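Local coordinates for phosphoserine phosphatase (Homo sapiens, PDB 6HYY), which hydrolyses L-phosphoserine to serine and phosphate, as a magnesium-dependent phosphatase of the haloacid dehalogenase-like family, at residues E29-C34 with D38-M43; E25-L30 with A63-S68. All coordinates share one frame; numbering follows the deposited sequence.

Interaction 1: E29-C34 with D38-M43; sequences ELAKIC and DAVSEM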
loop_
_atom_site.group_PDB
_atom_site.type_symbol
_atom_site.label_atom_id
_atom_site.label_comp_id
_atom_site.label_asym_id
_atom_site.label_seq_id
_atom_site.Cartn_x
_atom_site.Cartn_y
_atom_site.Cartn_z
ATOM N N GLU A 29 -13.351 1.961 -0.803
ATOM C CA GLU A 29 -13.879 2.566 -2.023
ATOM C C GLU A 29 -14.623 1.541 -2.866
ATOM O O GLU A 29 -15.634 1.865 -3.505
ATOM C CB GLU A 29 -12.741 3.203 -2.815
ATOM C CG GLU A 29 -12.080 4.329 -2.048
ATOM C CD GLU A 29 -13.042 5.473 -1.803
ATOM O OE1 GLU A 29 -13.337 5.789 -0.628
ATOM O OE2 GLU A 29 -13.524 6.041 -2.803
ATOM N N LEU A 30 -14.127 0.303 -2.895
ATOM C CA LEU A 30 -14.849 -0.764 -3.571
ATOM C C LEU A 30 -16.189 -1.016 -2.895
ATOM O O LEU A 30 -17.210 -1.203 -3.568
ATOM C CB LEU A 30 -13.994 -2.035 -3.588
ATOM C CG LEU A 30 -14.500 -3.217 -4.407
ATOM C CD1 LEU A 30 -14.799 -2.776 -5.823
ATOM C CD2 LEU A 30 -13.450 -4.332 -4.379
ATOM N N ALA A 31 -16.206 -1.012 -1.561
ATOM C CA ALA A 31 -17.454 -1.179 -0.832
ATOM C C ALA A 31 -18.428 -0.051 -1.137
ATOM O O ALA A 31 -19.642 -0.274 -1.169
ATOM C CB ALA A 31 -17.177 -1.254 0.668
ATOM N N LYS A 32 -17.915 1.163 -1.352
ATOM C CA LYS A 32 -18.769 2.281 -1.749
ATOM C C LYS A 32 -19.435 2.001 -3.089
ATOM O O LYS A 32 -20.660 2.110 -3.224
ATOM C CB LYS A 32 -17.943 3.568 -1.825
ATOM C CG LYS A 32 -17.732 4.280 -0.495
ATOM C CD LYS A 32 -17.010 5.613 -0.702
ATOM C CE LYS A 32 -16.909 6.415 0.590
ATOM N NZ LYS A 32 -16.208 5.689 1.683
ATOM N N ILE A 33 -18.632 1.646 -4.097
ATOM C CA ILE A 33 -19.142 1.287 -5.420
ATOM C C ILE A 33 -20.196 0.194 -5.328
ATOM O O ILE A 33 -21.171 0.189 -6.091
ATOM C CB ILE A 33 -17.962 0.874 -6.329
ATOM C CG1 ILE A 33 -17.283 2.112 -6.916
ATOM C CG2 ILE A 33 -18.411 -0.093 -7.428
ATOM C CD1 ILE A 33 -18.021 2.713 -8.104
ATOM N N CYS A 34 -20.040 -0.728 -4.377
ATOM C CA CYS A 34 -20.924 -1.874 -4.225
ATOM C C CYS A 34 -22.022 -1.656 -3.191
ATOM O O CYS A 34 -22.821 -2.569 -2.962
ATOM C CB CYS A 34 -20.106 -3.115 -3.858
ATOM S SG CYS A 34 -18.939 -3.607 -5.156
ATOM N N ASP A 38 -20.525 1.583 4.811
ATOM C CA ASP A 38 -20.504 1.766 6.260
ATOM C C ASP A 38 -19.958 0.531 6.962
ATOM O O ASP A 38 -19.021 0.620 7.770
ATOM C CB ASP A 38 -21.906 2.090 6.776
ATOM C CG ASP A 38 -22.374 3.481 6.383
ATOM O OD1 ASP A 38 -21.525 4.382 6.218
ATOM O OD2 ASP A 38 -23.597 3.674 6.224
ATOM N N ALA A 39 -20.532 -0.637 6.664
ATOM C CA ALA A 39 -20.111 -1.868 7.324
ATOM C C ALA A 39 -18.640 -2.166 7.060
ATOM O O ALA A 39 -17.897 -2.522 7.982
ATOM C CB ALA A 39 -20.989 -3.032 6.862
ATOM N N VAL A 40 -18.196 -2.008 5.815
ATOM C CA VAL A 40 -16.831 -2.398 5.471
ATOM C C VAL A 40 -15.822 -1.405 6.042
ATOM O O VAL A 40 -14.774 -1.804 6.564
ATOM C CB VAL A 40 -16.690 -2.549 3.946
ATOM C CG1 VAL A 40 -15.217 -2.531 3.535
ATOM C CG2 VAL A 40 -17.369 -3.833 3.483
ATOM N N SER A 41 -16.117 -0.102 5.956
ATOM C CA SER A 41 -15.217 0.898 6.526
ATOM C C SER A 41 -14.993 0.653 8.013
ATOM O O SER A 41 -13.872 0.813 8.515
ATOM C CB SER A 41 -15.771 2.306 6.293
ATOM O OG SER A 41 -15.561 2.727 4.955
ATOM N N GLU A 42 -16.044 0.249 8.730
ATOM C CA GLU A 42 -15.890 -0.081 10.142
ATOM C C GLU A 42 -15.008 -1.309 10.333
ATOM O O GLU A 42 -14.123 -1.316 11.197
ATOM C CB GLU A 42 -17.259 -0.297 10.783
ATOM C CG GLU A 42 -17.218 -0.371 12.301
ATOM C CD GLU A 42 -16.366 0.731 12.916
ATOM O OE1 GLU A 42 -15.509 0.418 13.772
ATOM O OE2 GLU A 42 -16.548 1.911 12.541
ATOM N N MET A 43 -15.225 -2.357 9.532
ATOM C CA MET A 43 -14.387 -3.548 9.644
ATOM C C MET A 43 -12.935 -3.238 9.315
ATOM O O MET A 43 -12.023 -3.845 9.886
ATOM C CB MET A 43 -14.911 -4.650 8.723
ATOM C CG MET A 43 -16.339 -5.074 8.997
ATOM S SD MET A 43 -17.026 -6.057 7.647
ATOM C CE MET A 43 -16.906 -7.701 8.316
#
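Ala-31 and Val-40 make the apolar contact between the two helices. The methyl of Ala-31 faces the branched end of Val-40, its CB lying 3.6 Å from CB of Val-40 and 3.7 Å from CG1 of the same residue. CG2 of Val-40 is almost as close to that methyl, at 3.8 Å, which places the alanine CB over the fork of the valine. The torsion of Val-40 explains this: CG1 stands anti to the backbone N (chi1 163°) and CG2 anti to the carbonyl carbon, and both methyls reach the alanine. With so small a residue at the meeting point, the backbones come near each other, the CA atoms of Ala-31 and Val-40 being 6.4 Å apart.

The polar contact is slight. Lys-32 carries NZ to 4.5 Å from OG of Ser-41, proximity without a hydrogen bond, while the same NZ forms a long salt bridge of 3.7 Å to OE1 of Glu-29. Ser-41 OG in turn makes a weak hydrogen bond to the carbonyl of Glu-37 in its own helix.

The two segments belong to successive helices, 26-33 and 37-46, joined by a short connection and probably part of the C1-type cap. No hydrogen bond crosses between them; the contact is therefore mainly apolar, Ala-31 against Val-40, with Lys-32 and Ser-41 adding a small polar margin.

Interaction 2: E25-L30 with A63-S68; sequences EGIDEL and ALIQPS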
loop_
_atom_site.group_PDB
_atom_site.type_symbol
_atom_site.label_atom_id
_atom_site.label_comp_id
_atom_site.label_asym_id
_atom_site.label_seq_id
_atom_site.Cartn_x
_atom_site.Cartn_y
_atom_site.Cartn_z
ATOM N N GLU A 25 -8.803 4.202 1.208
ATOM C CA GLU A 25 -8.556 2.774 1.374
ATOM C C GLU A 25 -9.302 2.053 0.259
ATOM O O GLU A 25 -10.520 2.207 0.121
ATOM C CB GLU A 25 -9.005 2.286 2.756
ATOM C CG GLU A 25 -8.404 3.073 3.926
ATOM C CD GLU A 25 -7.174 2.397 4.523
ATOM O OE1 GLU A 25 -7.306 1.246 4.987
ATOM O OE2 GLU A 25 -6.074 3.013 4.539
ATOM N N GLY A 26 -8.567 1.285 -0.548
ATOM C CA GLY A 26 -9.162 0.709 -1.742
ATOM C C GLY A 26 -10.365 -0.167 -1.448
ATOM O O GLY A 26 -11.391 -0.077 -2.127
ATOM N N ILE A 27 -10.267 -1.007 -0.416
ATOM C CA ILE A 27 -11.377 -1.900 -0.103
ATOM C C ILE A 27 -12.615 -1.105 0.315
ATOM O O ILE A 27 -13.743 -1.499 -0.001
ATOM C CB ILE A 27 -10.952 -2.933 0.961
ATOM C CG1 ILE A 27 -12.061 -3.971 1.150
ATOM C CG2 ILE A 27 -10.600 -2.252 2.272
ATOM C CD1 ILE A 27 -11.612 -5.252 1.817
ATOM N N ASP A 28 -12.429 0.032 0.999
ATOM C CA ASP A 28 -13.563 0.876 1.371
ATOM C C ASP A 28 -14.184 1.531 0.145
ATOM O O ASP A 28 -15.411 1.669 0.056
ATOM C CB ASP A 28 -13.118 1.945 2.374
ATOM C CG ASP A 28 -12.610 1.351 3.681
ATOM O OD1 ASP A 28 -12.882 0.154 3.942
ATOM O OD2 ASP A 28 -11.943 2.079 4.450
ATOM N N GLU A 29 -13.351 1.961 -0.803
ATOM C CA GLU A 29 -13.879 2.566 -2.023
ATOM C C GLU A 29 -14.623 1.541 -2.866
ATOM O O GLU A 29 -15.634 1.865 -3.505
ATOM C CB GLU A 29 -12.741 3.203 -2.815
ATOM C CG GLU A 29 -12.080 4.329 -2.048
ATOM C CD GLU A 29 -13.042 5.473 -1.803
ATOM O OE1 GLU A 29 -13.337 5.789 -0.628
ATOM O OE2 GLU A 29 -13.524 6.041 -2.803
ATOM N N LEU A 30 -14.127 0.303 -2.895
ATOM C CA LEU A 30 -14.849 -0.764 -3.571
ATOM C C LEU A 30 -16.189 -1.016 -2.895
ATOM O O LEU A 30 -17.210 -1.203 -3.568
ATOM C CB LEU A 30 -13.994 -2.035 -3.588
ATOM C CG LEU A 30 -14.500 -3.217 -4.407
ATOM C CD1 LEU A 30 -14.799 -2.776 -5.823
ATOM C CD2 LEU A 30 -13.450 -4.332 -4.379
ATOM N N ALA A 63 -17.018 -10.856 1.793
ATOM C CA ALA A 63 -18.304 -11.541 1.858
ATOM C C ALA A 63 -19.466 -10.552 1.851
ATOM O O ALA A 63 -20.533 -10.853 1.303
ATOM C CB ALA A 63 -18.361 -12.439 3.096
ATOM N N LEU A 64 -19.284 -9.367 2.440
ATOM C CA LEU A 64 -20.315 -8.335 2.347
ATOM C C LEU A 64 -20.299 -7.620 1.001
ATOM O O LEU A 64 -21.358 -7.209 0.508
ATOM C CB LEU A 64 -20.151 -7.306 3.463
ATOM C CG LEU A 64 -20.238 -7.799 4.907
ATOM C CD1 LEU A 64 -20.054 -6.634 5.864
ATOM C CD2 LEU A 64 -21.560 -8.516 5.172
ATOM N N ILE A 65 -19.121 -7.453 0.397
ATOM C CA ILE A 65 -19.017 -6.679 -0.834
ATOM C C ILE A 65 -19.455 -7.506 -2.038
ATOM O O ILE A 65 -20.212 -7.026 -2.889
ATOM C CB ILE A 65 -17.581 -6.150 -1.007
ATOM C CG1 ILE A 65 -17.222 -5.194 0.134
ATOM C CG2 ILE A 65 -17.410 -5.479 -2.352
ATOM C CD1 ILE A 65 -15.719 -4.927 0.267
ATOM N N GLN A 66 -18.957 -8.737 -2.144
ATOM C CA GLN A 66 -19.192 -9.599 -3.298
ATOM C C GLN A 66 -18.932 -8.866 -4.615
ATOM O O GLN A 66 -19.822 -8.782 -5.473
ATOM C CB GLN A 66 -20.605 -10.165 -3.270
ATOM C CG GLN A 66 -20.961 -10.863 -1.978
ATOM C CD GLN A 66 -20.978 -12.367 -2.118
ATOM O OE1 GLN A 66 -21.530 -12.906 -3.080
ATOM N NE2 GLN A 66 -20.384 -13.057 -1.153
ATOM N N PRO A 67 -17.730 -8.333 -4.816
ATOM C CA PRO A 67 -17.501 -7.450 -5.963
ATOM C C PRO A 67 -17.453 -8.231 -7.266
ATOM O O PRO A 67 -16.710 -9.207 -7.401
ATOM C CB PRO A 67 -16.146 -6.811 -5.647
ATOM C CG PRO A 67 -15.441 -7.863 -4.859
ATOM C CD PRO A 67 -16.499 -8.545 -4.030
ATOM N N SER A 68 -18.239 -7.783 -8.234
ATOM C CA SER A 68 -18.154 -8.379 -9.552
ATOM C C SER A 68 -17.002 -7.753 -10.330
ATOM O O SER A 68 -16.511 -6.671 -9.999
ATOM C CB SER A 68 -19.475 -8.201 -10.309
ATOM O OG SER A 68 -19.587 -6.893 -10.836
#
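The puckered ring of Pro-67 meets Leu-30 through CB and CG: CD2 of Leu-30 is 3.9 Å from CB and 4.1 Å from CG of Pro-67. The two side chains run at about a right angle to one another, and CG of Leu-30 also approaches the proline CB, at 4.1 Å. Leu-62 of helix 54-65 packs on Pro-67 as well. Leu-30 extends from its helix with CG anti to the backbone N (chi1 -172°), and it also touches Val-72 and Leu-75 of helix 69-78.

Ile-65, in the last turn of helix 54-65, uses two branches. With CG1 opposite the carbonyl carbon (chi1 -63°), CD1 goes to Ile-27, 3.9 Å from CG1 of that residue and 4.0 Å from its carbonyl O, while the CG2 methyl of Ile-65 turns to Leu-30, 4.2 Å from its CG. The two isoleucine side chains cross obliquely. The contact thus joins helix 26-33 to the end of helix 54-65 and the turn that follows, within the helical region between strands 12-16 and 100-105, where phosphoserine phosphatases of this family carry their C1-type cap; these helices probably belong to it. Gln-66 has positive phi (49°), which turns the chain out of the helix and brings Pro-67 against Leu-30. Ser-68 then serves as N-cap of helix 69-78.

All four touching residues are buried and apolar. Ile-27 carries the packing onward to Leu-58 and Arg-61 of helix 54-65 and to Phe-108 in a loop. At the start of its helix, the backbone N of Gly-26 donates to OD1 of Asp-18, a magnesium ligand.

In the fold
Interactions 1 and 2 use overlapping parts of helix 26-33, sharing Glu-29 and Leu-30, and their centres are about 6 Å apart. They also touch directly: CG2 of Val-40 lies 3.6 Å from CG1 of Ile-65, and OG of Ser-41 is 3.5 Å from CG of Asp-28. Helices 26-33, 37-46 and 54-65 thereby form one continuous packed group. Interaction 2 is nearer the active site, with the side chain of Ile-27 about 6 Å from the bound serine and about 10 Å from the magnesium ion. In interaction 1, the side chain of Val-40 is about 10 Å from the serine; both contacts thus sit near the serine pocket without supplying its residues.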